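Local coordinates for protein porin B (Pseudomonas putida, PDB 4GEY) that forms a beta-barrel channel in the outer membrane and probably serves the selective uptake of sugars, glucose among them, at residues 75-80 and 90-95; 114-119 and 387-392; 149-154 and 209-214; 410-415 and 422-427. The protein carries 2 engineered substitutions. All blocks are in the same frame, centred on the assembly; numbering follows the deposited sequence.

All four contacts belong to one porin barrel. Interactions 1 and 4 are strand pairings in its wall, on opposite sides of the chain's centre, with centres about 40 Å apart. Interactions 2 and 3 join loop segments to wall strands. Interactions 2 and 4 touch directly, their centres about 9 Å apart: strands 388-399 and 404-414 are neighbours, and Y412 N lies 2.8 Å from A392 O. Interaction 3 is closer to interaction 1, about 17 Å between centres. The bound glucose is about 8 Å from G153 (interaction 3), about 10 Å from the side chain of S117 (interaction 2) and about 13 Å from that of A94 (interaction 1); its pocket includes E121 to R125, just after segment 114-119.

Interaction 1 (75-80 and 90-95)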
# COMPACT_ATOMS: atom_id res chain seq x y z
N GLY A 75 -15.61 -10.15 -4.88
CA GLY A 75 -16.33 -9.00 -4.35
C GLY A 75 -17.82 -8.98 -4.61
O GLY A 75 -18.32 -9.52 -5.61
N ALA A 76 -18.56 -8.36 -3.70
CA ALA A 76 -19.99 -8.17 -3.89
C ALA A 76 -20.37 -6.75 -3.48
O ALA A 76 -20.23 -6.36 -2.32
CB ALA A 76 -20.77 -9.20 -3.09
N HIS A 77 -20.86 -5.99 -4.45
CA HIS A 77 -21.15 -4.57 -4.26
C HIS A 77 -22.65 -4.36 -4.37
O HIS A 77 -23.24 -4.53 -5.43
CB HIS A 77 -20.45 -3.77 -5.35
CG HIS A 77 -20.30 -2.32 -5.03
ND1 HIS A 77 -20.45 -1.81 -3.76
CD2 HIS A 77 -20.00 -1.26 -5.82
CE1 HIS A 77 -20.25 -0.51 -3.77
NE2 HIS A 77 -19.97 -0.15 -5.01
N LEU A 78 -23.27 -3.96 -3.26
CA LEU A 78 -24.72 -3.87 -3.25
C LEU A 78 -25.24 -2.43 -3.19
O LEU A 78 -24.88 -1.64 -2.31
CB LEU A 78 -25.30 -4.70 -2.11
CG LEU A 78 -25.50 -6.20 -2.36
CD1 LEU A 78 -24.22 -6.90 -2.83
CD2 LEU A 78 -26.06 -6.86 -1.09
N ASP A 79 -26.10 -2.11 -4.15
CA ASP A 79 -26.83 -0.86 -4.14
C ASP A 79 -28.04 -1.07 -3.22
O ASP A 79 -29.08 -1.57 -3.65
CB ASP A 79 -27.28 -0.53 -5.57
CG ASP A 79 -27.91 0.84 -5.70
OD1 ASP A 79 -28.70 1.23 -4.82
OD2 ASP A 79 -27.61 1.54 -6.70
N LEU A 80 -27.91 -0.69 -1.95
CA LEU A 80 -28.97 -0.95 -0.97
C LEU A 80 -30.22 -0.09 -1.17
O LEU A 80 -31.24 -0.31 -0.52
CB LEU A 80 -28.45 -0.80 0.46
CG LEU A 80 -27.41 -1.80 0.94
CD1 LEU A 80 -27.08 -1.52 2.40
CD2 LEU A 80 -27.88 -3.22 0.74
N GLU A 90 -24.90 1.63 0.54
CA GLU A 90 -24.11 0.66 -0.21
C GLU A 90 -23.56 -0.36 0.77
O GLU A 90 -23.17 -0.01 1.88
CB GLU A 90 -22.92 1.33 -0.91
CG GLU A 90 -23.26 2.53 -1.76
CD GLU A 90 -22.03 3.19 -2.34
OE1 GLU A 90 -20.96 2.54 -2.37
OE2 GLU A 90 -22.14 4.36 -2.76
N PHE A 91 -23.53 -1.62 0.35
CA PHE A 91 -22.83 -2.65 1.09
C PHE A 91 -21.74 -3.24 0.22
O PHE A 91 -21.92 -3.40 -0.99
CB PHE A 91 -23.77 -3.77 1.55
CG PHE A 91 -23.08 -4.90 2.26
CD1 PHE A 91 -22.78 -4.81 3.62
CD2 PHE A 91 -22.72 -6.05 1.58
CE1 PHE A 91 -22.14 -5.85 4.28
CE2 PHE A 91 -22.08 -7.09 2.23
CZ PHE A 91 -21.79 -6.99 3.58
N LYS A 92 -20.60 -3.56 0.83
CA LYS A 92 -19.52 -4.17 0.07
C LYS A 92 -18.90 -5.35 0.81
O LYS A 92 -18.50 -5.23 1.96
CB LYS A 92 -18.45 -3.15 -0.25
CG LYS A 92 -17.27 -3.73 -0.99
CD LYS A 92 -17.69 -4.32 -2.32
CE LYS A 92 -16.48 -4.90 -3.05
NZ LYS A 92 -15.45 -3.87 -3.29
N LEU A 93 -18.85 -6.49 0.14
CA LEU A 93 -18.17 -7.66 0.68
C LEU A 93 -16.99 -8.01 -0.22
O LEU A 93 -17.14 -8.16 -1.44
CB LEU A 93 -19.15 -8.83 0.84
CG LEU A 93 -18.60 -10.22 1.18
CD1 LEU A 93 -17.54 -10.17 2.28
CD2 LEU A 93 -19.72 -11.17 1.58
N ALA A 94 -15.80 -8.12 0.37
CA ALA A 94 -14.62 -8.54 -0.38
C ALA A 94 -13.83 -9.59 0.37
O ALA A 94 -13.52 -9.42 1.55
CB ALA A 94 -13.73 -7.36 -0.71
N ILE A 95 -13.49 -10.66 -0.33
CA ILE A 95 -12.68 -11.74 0.20
C ILE A 95 -11.45 -11.91 -0.69
O ILE A 95 -11.54 -11.84 -1.91
CB ILE A 95 -13.48 -13.04 0.26
CG1 ILE A 95 -14.66 -12.86 1.21
CG2 ILE A 95 -12.63 -14.17 0.74
CD1 ILE A 95 -15.34 -14.16 1.60
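H77 and K92 cross at about a right angle on one face of two adjacent antiparallel strands in the wall of the porin beta-barrel. Backbone hydrogen bonds run both ways between A76 and L93 and between L78 and F91, so H77 and K92 form a non-hydrogen-bonded pair, as do D79 and E90, with polar side chains on a face consistent with the channel side. K92 sets CG anti to its backbone N (chi1 178°) and bends at chi2, which brings CD to 3.3 Å from A76 O. Its long aliphatic run thus lies over the partner strand, while NZ goes on to a hydrogen bond with Q133 of strand 129-140. G75 suits the place beside it, because a side chain there would sit tightly against K92 CE.

The other face is apolar, as expected of a surface turned to the membrane. A76 CB meets L93 CB at 4.3 Å, and L78 CB meets F91 CB at 4.1 Å. Just past the strand, at the start of helix 80-83, L80 crosses F91 obliquely, its CD1 4.1 Å from F91 CB. Back on the polar face, the H77 ring and the E90 carboxylate stand 70° apart, and E90 OE1 lies at the ring's edge, 3.4 Å from H77 CE1.

Interaction 2 (114-119 and 387-392); sequences GQFSSV and RTEYNA. With DMU (decyl-beta-D-maltopyranoside), chain L.
Q115 lays its chain across the carboxylate of E389 at about a right angle, with CG 3.1 Å from E389 OE1. Its NE2 adds a weak hydrogen bond to the same oxygen at 3.3 Å, and its OE1 is held by S104. Beyond Q115, two successive backbone N-H groups grip the carboxylate: F116 N meets the syn lone pair of E389 OE2 in a nearly straight bond of 2.7 Å, and S117 N reaches E389 OE1 at 3.0 Å on the syn side, 23° out of plane. From its own strand, N391 ND2 takes the anti lone pair of E389 OE1 at 2.9 Å, while G417 N gives E389 OE2 a further bond. Such a set of donors suits glutamate, which has two acceptors on an arm extended from CG anti to its backbone N (chi1 172°). The contact ties a loop inside the porin barrel to what is probably the inner side of wall strand 388-399. An alanine at E389 would remove the carboxylate and would probably leave the N-H groups of F116 and S117 without their acceptor, and this part of the loop less firmly fixed to the strand. N391 and Q115 meet tip to tip, their amides nearly coplanar, and N391 OD1 accepts from N167. Strand alternation sends Y390 to the other face, where detergent carbon C28 of decyl maltopyranoside lies over its ring, 3.6 Å from Y390 CD2.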
# COMPACT_ATOMS: atom_id res chain seq x y z
N GLY A 114 15.85 -6.81 6.63
CA GLY A 114 15.16 -6.99 5.37
C GLY A 114 14.79 -5.67 4.74
O GLY A 114 14.73 -4.64 5.41
N GLN A 115 14.55 -5.71 3.43
CA GLN A 115 14.15 -4.55 2.66
C GLN A 115 12.88 -3.91 3.23
O GLN A 115 11.98 -4.62 3.68
CB GLN A 115 13.90 -4.94 1.20
CG GLN A 115 13.72 -3.74 0.31
CD GLN A 115 13.30 -4.11 -1.07
OE1 GLN A 115 13.31 -5.29 -1.44
NE2 GLN A 115 12.93 -3.10 -1.86
N PHE A 116 12.81 -2.59 3.21
CA PHE A 116 11.62 -1.93 3.71
C PHE A 116 10.51 -2.06 2.68
O PHE A 116 9.44 -2.59 2.98
CB PHE A 116 11.90 -0.47 4.09
CG PHE A 116 12.68 -0.33 5.35
CD1 PHE A 116 12.05 -0.42 6.58
CD2 PHE A 116 14.05 -0.14 5.31
CE1 PHE A 116 12.77 -0.31 7.76
CE2 PHE A 116 14.78 -0.03 6.49
CZ PHE A 116 14.14 -0.12 7.72
N SER A 117 10.78 -1.58 1.47
CA SER A 117 9.89 -1.81 0.35
C SER A 117 10.00 -3.27 -0.10
O SER A 117 10.65 -4.09 0.55
CB SER A 117 10.23 -0.86 -0.81
OG SER A 117 9.26 -0.94 -1.85
N SER A 118 9.35 -3.58 -1.22
CA SER A 118 9.21 -4.96 -1.67
C SER A 118 9.04 -4.95 -3.18
O SER A 118 8.33 -4.09 -3.73
CB SER A 118 7.98 -5.60 -1.02
OG SER A 118 7.55 -6.73 -1.76
N VAL A 119 9.68 -5.89 -3.85
CA VAL A 119 9.66 -5.91 -5.31
C VAL A 119 8.45 -6.63 -5.85
O VAL A 119 8.27 -6.76 -7.06
CB VAL A 119 10.94 -6.53 -5.88
CG1 VAL A 119 12.13 -5.74 -5.41
CG2 VAL A 119 11.07 -7.99 -5.45
N ARG A 387 20.33 2.64 7.27
CA ARG A 387 20.46 4.06 6.96
C ARG A 387 19.38 4.57 5.99
O ARG A 387 18.40 5.16 6.42
CB ARG A 387 21.88 4.38 6.48
CG ARG A 387 22.95 3.49 7.13
CD ARG A 387 24.37 3.76 6.63
NE ARG A 387 25.10 4.67 7.51
CZ ARG A 387 26.17 4.33 8.22
NH1 ARG A 387 26.66 3.10 8.15
NH2 ARG A 387 26.75 5.24 9.00
N THR A 388 19.53 4.35 4.69
CA THR A 388 18.56 4.87 3.73
C THR A 388 18.45 3.94 2.53
O THR A 388 19.45 3.61 1.91
CB THR A 388 18.93 6.27 3.23
OG1 THR A 388 19.26 7.12 4.34
CG2 THR A 388 17.78 6.88 2.45
N GLU A 389 17.22 3.54 2.21
CA GLU A 389 16.94 2.64 1.11
C GLU A 389 16.30 3.45 0.00
O GLU A 389 15.43 4.29 0.26
CB GLU A 389 15.99 1.53 1.57
CG GLU A 389 15.46 0.63 0.46
CD GLU A 389 14.45 -0.41 0.97
OE1 GLU A 389 13.42 -0.63 0.30
OE2 GLU A 389 14.68 -1.03 2.04
N TYR A 390 16.73 3.20 -1.23
CA TYR A 390 16.10 3.84 -2.38
C TYR A 390 15.46 2.78 -3.27
O TYR A 390 15.98 1.67 -3.39
CB TYR A 390 17.11 4.68 -3.18
CG TYR A 390 17.61 5.90 -2.43
CD1 TYR A 390 18.56 5.77 -1.43
CD2 TYR A 390 17.13 7.17 -2.72
CE1 TYR A 390 19.03 6.88 -0.74
CE2 TYR A 390 17.59 8.28 -2.05
CZ TYR A 390 18.54 8.13 -1.05
OH TYR A 390 19.00 9.21 -0.36
N ASN A 391 14.33 3.13 -3.88
CA ASN A 391 13.68 2.23 -4.84
C ASN A 391 13.38 3.00 -6.09
O ASN A 391 13.04 4.19 -6.03
CB ASN A 391 12.37 1.67 -4.29
CG ASN A 391 12.58 0.63 -3.21
OD1 ASN A 391 12.34 -0.57 -3.42
ND2 ASN A 391 12.98 1.07 -2.02
N ALA A 392 13.47 2.32 -7.23
CA ALA A 392 13.03 2.90 -8.49
C ALA A 392 12.40 1.85 -9.40
O ALA A 392 12.87 0.71 -9.46
CB ALA A 392 14.16 3.62 -9.19
C1 DMU L . 23.70 6.87 0.98
C2 DMU L . 24.10 6.63 2.35
C3 DMU L . 25.52 6.76 2.77
C4 DMU L . 26.40 7.62 1.82
O5 DMU L . 26.03 7.23 0.37
C6 DMU L . 24.65 7.51 0.08
O7 DMU L . 25.60 7.37 4.09
O16 DMU L . 24.40 7.21 -1.31
C18 DMU L . 23.77 8.20 -2.12
C19 DMU L . 23.16 7.75 -3.47
C22 DMU L . 21.60 7.71 -3.66
C25 DMU L . 21.10 7.24 -5.03
C28 DMU L . 19.65 6.86 -5.23
C31 DMU L . 19.34 5.92 -6.38
C34 DMU L . 17.91 5.74 -6.84
C37 DMU L . 17.47 4.39 -7.31
O49 DMU L . 22.45 7.68 1.06
O55 DMU L . 23.52 5.34 2.77
C57 DMU L . 27.73 7.49 2.02
O61 DMU L . 28.55 7.55 0.90
C5 DMU L . 27.07 7.58 5.98
C7 DMU L . 28.49 7.55 5.89
C8 DMU L . 29.06 6.19 5.91
C9 DMU L . 28.52 5.30 4.75
O1 DMU L . 27.05 5.62 4.47
C10 DMU L . 26.30 6.69 5.10
O2 DMU L . 30.45 6.25 5.80
O3 DMU L . 26.62 8.97 5.81
O4 DMU L . 29.02 8.31 7.02
C11 DMU L . 28.64 4.02 5.03
O6 DMU L . 28.21 3.11 4.08

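Interaction 3 (149-154 and 209-214); sequences FGRFGE and AFEQNP
F210 meets segment 149-154 with both its ring and its CB. E154 comes over one face of that ring: its CG stands over the centre, 3.5 Å from the centroid, in a CH-pi contact. The E154 chain bends at chi2 (86°), which carries CD outward over the rim near F210 CG, so that the carboxylate, 24° from the ring plane, is stacked beside F210 CG and CB; E154 OE2 ends 3.4 Å from F210 CB, while OE1 accepts from Y184 N. On another side F210 turns its edge to the face of F152 in an offset edge-to-face pair, centroids 5.7 Å apart, with the two CE2 atoms of F152 and F210 at 3.8 Å. A flat, wide phenylalanine can serve both neighbours at once.

The setting is probably the inside of the porin barrel: the chain turns a corner after strand 145-149, and the segment packs on wall strand 203-212.

At E211 the contact becomes electrostatic. OE1 lies 4.0 Å from R151 NH1, a long salt bridge, the oxygen lying well out of the guanidinium plane, so the charges attract without an N-H aimed at it. Each has a directed bond elsewhere: E211 OE1 accepts from W191 N, and R151 NE donates to S189 OG. Farther on, N213 ND2 donates to E211 OE2 at 3.1 Å, from above the carboxylate plane.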
# COMPACT_ATOMS: atom_id res chain seq x y z
N PHE A 149 -19.21 2.25 7.82
CA PHE A 149 -18.93 1.42 8.99
C PHE A 149 -18.75 -0.06 8.62
O PHE A 149 -19.47 -0.57 7.76
CB PHE A 149 -20.04 1.56 10.03
CG PHE A 149 -19.96 0.55 11.14
CD1 PHE A 149 -19.08 0.72 12.20
CD2 PHE A 149 -20.76 -0.60 11.12
CE1 PHE A 149 -18.99 -0.22 13.23
CE2 PHE A 149 -20.68 -1.55 12.14
CZ PHE A 149 -19.80 -1.36 13.19
N GLY A 150 -17.82 -0.73 9.28
CA GLY A 150 -17.64 -2.15 9.08
C GLY A 150 -16.19 -2.57 9.15
O GLY A 150 -15.47 -2.19 10.07
N ARG A 151 -15.75 -3.37 8.18
CA ARG A 151 -14.36 -3.81 8.15
C ARG A 151 -13.66 -3.46 6.84
O ARG A 151 -14.14 -3.80 5.77
CB ARG A 151 -14.24 -5.31 8.42
CG ARG A 151 -14.52 -5.73 9.85
CD ARG A 151 -14.28 -7.23 10.03
NE ARG A 151 -12.86 -7.55 10.20
CZ ARG A 151 -12.25 -7.62 11.37
NH1 ARG A 151 -12.92 -7.38 12.49
NH2 ARG A 151 -10.95 -7.92 11.45
N PHE A 152 -12.51 -2.79 6.97
CA PHE A 152 -11.66 -2.41 5.84
C PHE A 152 -10.31 -1.90 6.36
O PHE A 152 -10.12 -1.78 7.57
CB PHE A 152 -12.35 -1.36 4.94
CG PHE A 152 -13.01 -0.22 5.69
CD1 PHE A 152 -14.23 -0.40 6.34
CD2 PHE A 152 -12.44 1.04 5.70
CE1 PHE A 152 -14.83 0.65 7.02
CE2 PHE A 152 -13.05 2.09 6.36
CZ PHE A 152 -14.24 1.89 7.03
N GLY A 153 -9.37 -1.63 5.47
CA GLY A 153 -8.07 -1.11 5.88
C GLY A 153 -8.01 0.40 5.72
O GLY A 153 -8.77 0.97 4.93
N GLU A 154 -7.11 1.05 6.46
CA GLU A 154 -7.03 2.51 6.47
C GLU A 154 -6.79 3.10 5.06
O GLU A 154 -7.33 4.17 4.71
CB GLU A 154 -5.94 3.00 7.44
CG GLU A 154 -6.23 2.87 8.95
CD GLU A 154 -5.87 1.50 9.52
OE1 GLU A 154 -5.60 0.57 8.71
OE2 GLU A 154 -5.84 1.36 10.76
N ALA A 209 -11.93 6.17 12.81
CA ALA A 209 -11.45 5.46 13.99
C ALA A 209 -11.37 3.97 13.65
O ALA A 209 -12.38 3.33 13.35
CB ALA A 209 -12.37 5.70 15.17
N PHE A 210 -10.15 3.43 13.66
CA PHE A 210 -9.92 2.03 13.31
C PHE A 210 -9.45 1.25 14.52
O PHE A 210 -8.54 1.68 15.24
CB PHE A 210 -8.85 1.92 12.21
CG PHE A 210 -9.27 2.52 10.90
CD1 PHE A 210 -9.31 3.90 10.74
CD2 PHE A 210 -9.60 1.72 9.83
CE1 PHE A 210 -9.70 4.45 9.53
CE2 PHE A 210 -9.99 2.27 8.62
CZ PHE A 210 -10.04 3.63 8.47
N GLU A 211 -10.11 0.13 14.76
CA GLU A 211 -9.63 -0.82 15.75
C GLU A 211 -8.20 -1.15 15.35
O GLU A 211 -7.92 -1.42 14.19
CB GLU A 211 -10.49 -2.07 15.71
CG GLU A 211 -9.78 -3.32 16.17
CD GLU A 211 -10.50 -4.57 15.76
OE1 GLU A 211 -11.13 -4.57 14.67
OE2 GLU A 211 -10.45 -5.56 16.52
N GLN A 212 -7.29 -1.10 16.31
CA GLN A 212 -5.89 -1.42 16.06
C GLN A 212 -5.55 -2.67 16.88
O GLN A 212 -5.51 -2.64 18.11
CB GLN A 212 -5.00 -0.19 16.34
CG GLN A 212 -3.74 -0.38 17.16
CD GLN A 212 -2.74 -1.33 16.54
OE1 GLN A 212 -2.83 -1.67 15.35
NE2 GLN A 212 -1.77 -1.79 17.34
N ASN A 213 -5.35 -3.77 16.16
CA ASN A 213 -5.37 -5.11 16.76
C ASN A 213 -4.45 -6.05 16.01
O ASN A 213 -4.88 -6.72 15.07
CB ASN A 213 -6.80 -5.66 16.72
CG ASN A 213 -6.95 -7.03 17.38
OD1 ASN A 213 -5.96 -7.69 17.73
ND2 ASN A 213 -8.19 -7.46 17.55
N PRO A 214 -3.17 -6.13 16.43
CA PRO A 214 -2.10 -6.92 15.78
C PRO A 214 -2.47 -8.38 15.53
O PRO A 214 -1.92 -8.97 14.61
CB PRO A 214 -0.96 -6.87 16.80
CG PRO A 214 -1.20 -5.63 17.55
CD PRO A 214 -2.69 -5.44 17.63

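Interaction 4 (410-415 and 422-427); sequences LQYIKS and VDNALV. With C8E ((hydroxyethyloxy)tri(ethyloxy)octane), chain F; DMU (decyl-beta-D-maltopyranoside), chain K; C8E ((hydroxyethyloxy)tri(ethyloxy)octane), chain D.
Backbone hydrogen bonds in both directions pair Q411 with V427 and I413 with A425. Between them, Y412 faces L426 as a non-hydrogen-bonded pair.

Apolar contacts fall on both faces. On one, Y412 sets CG anti to its backbone N (chi1 -162°), and L426 CD1 lies at the ring's edge, 3.8 Å from Y412 CD1 and as far from L410 CD2. On the other, I413 CD1 packs on A425 CB at 4.2 Å; I108 of helix 103-108 touches this small alanine too. Strands 404-414 and 425-435 form a beta hairpin in the barrel wall, and the second also pairs with strand 42-57. Detergent on the Y412 side is consistent with an outer, membrane-facing surface: (hydroxyethyloxy)tri(ethyloxy)octane passes over one face of the ring, offset toward its rim.

Among polar contacts, N424 ND2 donates to Y412 OH at 2.8 Å, with ring and amide planes 89° apart. A phenylalanine at Y412 would lack the hydroxyl and would probably leave that N-H of N424 without its protein acceptor. N424 ND2 also donates to O16 of a decyl maltopyranoside, whose O49 donates to N424 OD1 at 2.7 Å and accepts from K414 NZ at 2.9 Å. A water joins the segments beyond the paired strands, donating to V422 O and N424 OD1 and accepting from S415 N at 3.3 Å.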
# COMPACT_ATOMS: atom_id res chain seq x y z
N LEU A 410 11.10 -2.80 -14.62
CA LEU A 410 12.49 -2.90 -14.19
C LEU A 410 12.59 -2.16 -12.87
O LEU A 410 12.20 -1.00 -12.77
CB LEU A 410 13.40 -2.23 -15.21
CG LEU A 410 14.39 -3.04 -16.04
CD1 LEU A 410 14.19 -2.74 -17.51
CD2 LEU A 410 15.79 -2.66 -15.64
N GLN A 411 13.13 -2.83 -11.86
CA GLN A 411 13.25 -2.23 -10.54
C GLN A 411 14.70 -2.14 -10.11
O GLN A 411 15.48 -3.06 -10.37
CB GLN A 411 12.49 -3.06 -9.52
CG GLN A 411 10.99 -2.93 -9.65
CD GLN A 411 10.27 -3.79 -8.67
OE1 GLN A 411 10.38 -3.58 -7.47
NE2 GLN A 411 9.53 -4.78 -9.16
N TYR A 412 15.04 -1.04 -9.45
CA TYR A 412 16.40 -0.81 -8.96
C TYR A 412 16.36 -0.42 -7.50
O TYR A 412 15.61 0.47 -7.11
CB TYR A 412 17.08 0.30 -9.75
CG TYR A 412 18.59 0.31 -9.63
CD1 TYR A 412 19.36 -0.71 -10.18
CD2 TYR A 412 19.25 1.35 -8.98
CE1 TYR A 412 20.74 -0.70 -10.08
CE2 TYR A 412 20.64 1.37 -8.88
CZ TYR A 412 21.38 0.35 -9.43
OH TYR A 412 22.76 0.36 -9.32
N ILE A 413 17.19 -1.07 -6.69
CA ILE A 413 17.18 -0.86 -5.25
C ILE A 413 18.56 -0.55 -4.69
O ILE A 413 19.47 -1.39 -4.74
CB ILE A 413 16.62 -2.10 -4.54
CG1 ILE A 413 15.32 -2.54 -5.21
CG2 ILE A 413 16.35 -1.80 -3.09
CD1 ILE A 413 15.05 -3.97 -4.98
N LYS A 414 18.72 0.64 -4.13
CA LYS A 414 19.97 1.06 -3.54
C LYS A 414 19.90 0.88 -2.04
O LYS A 414 18.99 1.39 -1.39
CB LYS A 414 20.24 2.53 -3.87
CG LYS A 414 21.66 2.97 -3.55
CD LYS A 414 21.66 4.17 -2.61
CE LYS A 414 22.39 3.86 -1.31
NZ LYS A 414 23.83 3.55 -1.49
N SER A 415 20.87 0.15 -1.48
CA SER A 415 20.85 -0.21 -0.07
C SER A 415 19.53 -0.83 0.37
O SER A 415 18.72 -0.17 1.02
CB SER A 415 21.16 1.01 0.81
OG SER A 415 22.46 1.50 0.55
N VAL A 422 24.99 -3.88 1.34
CA VAL A 422 24.31 -4.76 0.40
C VAL A 422 24.35 -4.09 -0.97
O VAL A 422 23.96 -2.94 -1.10
CB VAL A 422 22.83 -5.02 0.80
CG1 VAL A 422 22.10 -5.76 -0.31
CG2 VAL A 422 22.73 -5.80 2.11
N ASP A 423 24.85 -4.81 -1.97
CA ASP A 423 25.01 -4.24 -3.31
C ASP A 423 23.67 -3.86 -3.92
O ASP A 423 22.64 -4.48 -3.62
CB ASP A 423 25.72 -5.22 -4.23
CG ASP A 423 27.12 -5.53 -3.77
OD1 ASP A 423 27.76 -4.64 -3.17
OD2 ASP A 423 27.58 -6.66 -4.01
N ASN A 424 23.68 -2.83 -4.76
CA ASN A 424 22.48 -2.41 -5.48
C ASN A 424 21.88 -3.60 -6.19
O ASN A 424 22.60 -4.43 -6.74
CB ASN A 424 22.81 -1.33 -6.51
CG ASN A 424 23.34 -0.05 -5.88
OD1 ASN A 424 23.51 0.03 -4.66
ND2 ASN A 424 23.60 0.95 -6.71
N ALA A 425 20.56 -3.70 -6.18
CA ALA A 425 19.87 -4.81 -6.82
C ALA A 425 19.16 -4.37 -8.11
O ALA A 425 18.48 -3.34 -8.12
CB ALA A 425 18.89 -5.45 -5.86
N LEU A 426 19.33 -5.15 -9.18
CA LEU A 426 18.55 -4.96 -10.39
C LEU A 426 17.56 -6.11 -10.51
O LEU A 426 17.95 -7.27 -10.56
CB LEU A 426 19.44 -4.92 -11.63
CG LEU A 426 18.77 -4.54 -12.95
CD1 LEU A 426 18.30 -3.13 -12.87
CD2 LEU A 426 19.73 -4.70 -14.10
N VAL A 427 16.27 -5.77 -10.53
CA VAL A 427 15.24 -6.79 -10.54
C VAL A 427 14.34 -6.65 -11.78
O VAL A 427 13.98 -5.54 -12.18
CB VAL A 427 14.39 -6.72 -9.25
CG1 VAL A 427 13.20 -7.68 -9.31
CG2 VAL A 427 15.26 -7.00 -8.02
C7 C8E F . 14.57 1.74 -12.70
C8 C8E F . 15.49 0.77 -13.43
O9 C8E F . 16.69 1.45 -13.74
C10 C8E F . 17.85 0.66 -13.59
C11 C8E F . 19.09 1.52 -13.86
O12 C8E F . 20.26 0.79 -13.58
C13 C8E F . 21.29 1.64 -13.11
C14 C8E F . 22.65 0.96 -13.11
O15 C8E F . 23.64 1.96 -13.25
C16 C8E F . 24.28 2.31 -12.04
C17 C8E F . 25.20 1.18 -11.57
O18 C8E F . 26.33 1.13 -12.41
C19 C8E F . 27.45 1.80 -11.87
C20 C8E F . 28.70 1.31 -12.59
O21 C8E F . 28.32 0.66 -13.80
C1 DMU K . 26.07 2.69 -4.48
C2 DMU K . 27.03 2.84 -3.43
C3 DMU K . 28.39 3.17 -3.90
C4 DMU K . 28.43 4.31 -4.94
O5 DMU K . 27.17 4.30 -5.84
C6 DMU K . 25.92 3.89 -5.25
O7 DMU K . 29.23 3.60 -2.80
O16 DMU K . 24.95 3.72 -6.30
C18 DMU K . 24.49 4.85 -7.02
C19 DMU K . 23.87 4.62 -8.43
C22 DMU K . 22.74 5.60 -8.93
C25 DMU K . 22.01 5.26 -10.23
C28 DMU K . 20.54 5.65 -10.37
C31 DMU K . 19.73 5.16 -11.57
C34 DMU K . 18.26 5.51 -11.66
O49 DMU K . 24.79 2.26 -3.88
O55 DMU K . 27.00 1.66 -2.55
C57 DMU K . 29.55 4.25 -5.70
O61 DMU K . 29.93 5.44 -6.32
C5 DMU K . 31.13 3.31 -1.47
C7 DMU K . 32.20 3.96 -2.15
C8 DMU K . 33.03 3.01 -2.91
C9 DMU K . 32.24 2.24 -4.02
O1 DMU K . 30.76 2.11 -3.62
C10 DMU K . 30.19 2.68 -2.40
O2 DMU K . 34.10 3.69 -3.50
O3 DMU K . 30.41 4.25 -0.58
O4 DMU K . 33.00 4.64 -1.16
C11 DMU K . 32.72 1.02 -4.24
O6 DMU K . 34.06 0.90 -4.49
C1 C8E D . 9.98 -8.29 -17.86
C2 C8E D . 11.32 -7.61 -17.56
C3 C8E D . 11.75 -6.72 -18.72
C4 C8E D . 11.89 -5.28 -18.23
C5 C8E D . 10.75 -4.38 -18.71
C6 C8E D . 11.24 -3.10 -19.40
C7 C8E D . 10.31 -1.92 -19.16
C8 C8E D . 11.01 -0.60 -19.47
O9 C8E D . 10.68 -0.09 -20.75
C10 C8E D . 10.07 1.19 -20.74
C11 C8E D . 10.45 2.02 -21.98
O12 C8E D . 10.16 1.36 -23.21
C13 C8E D . 9.73 2.26 -24.23
C14 C8E D . 8.87 1.57 -25.30
O15 C8E D . 8.98 2.23 -26.56
C16 C8E D . 7.72 2.60 -27.12
C17 C8E D . 7.46 1.91 -28.46
O18 C8E D . 6.19 2.30 -28.98
C19 C8E D . 6.23 3.00 -30.21
C20 C8E D . 4.93 2.74 -30.96
O21 C8E D . 5.14 2.64 -32.36
O HOH W 1 24.01 -0.60 -2.13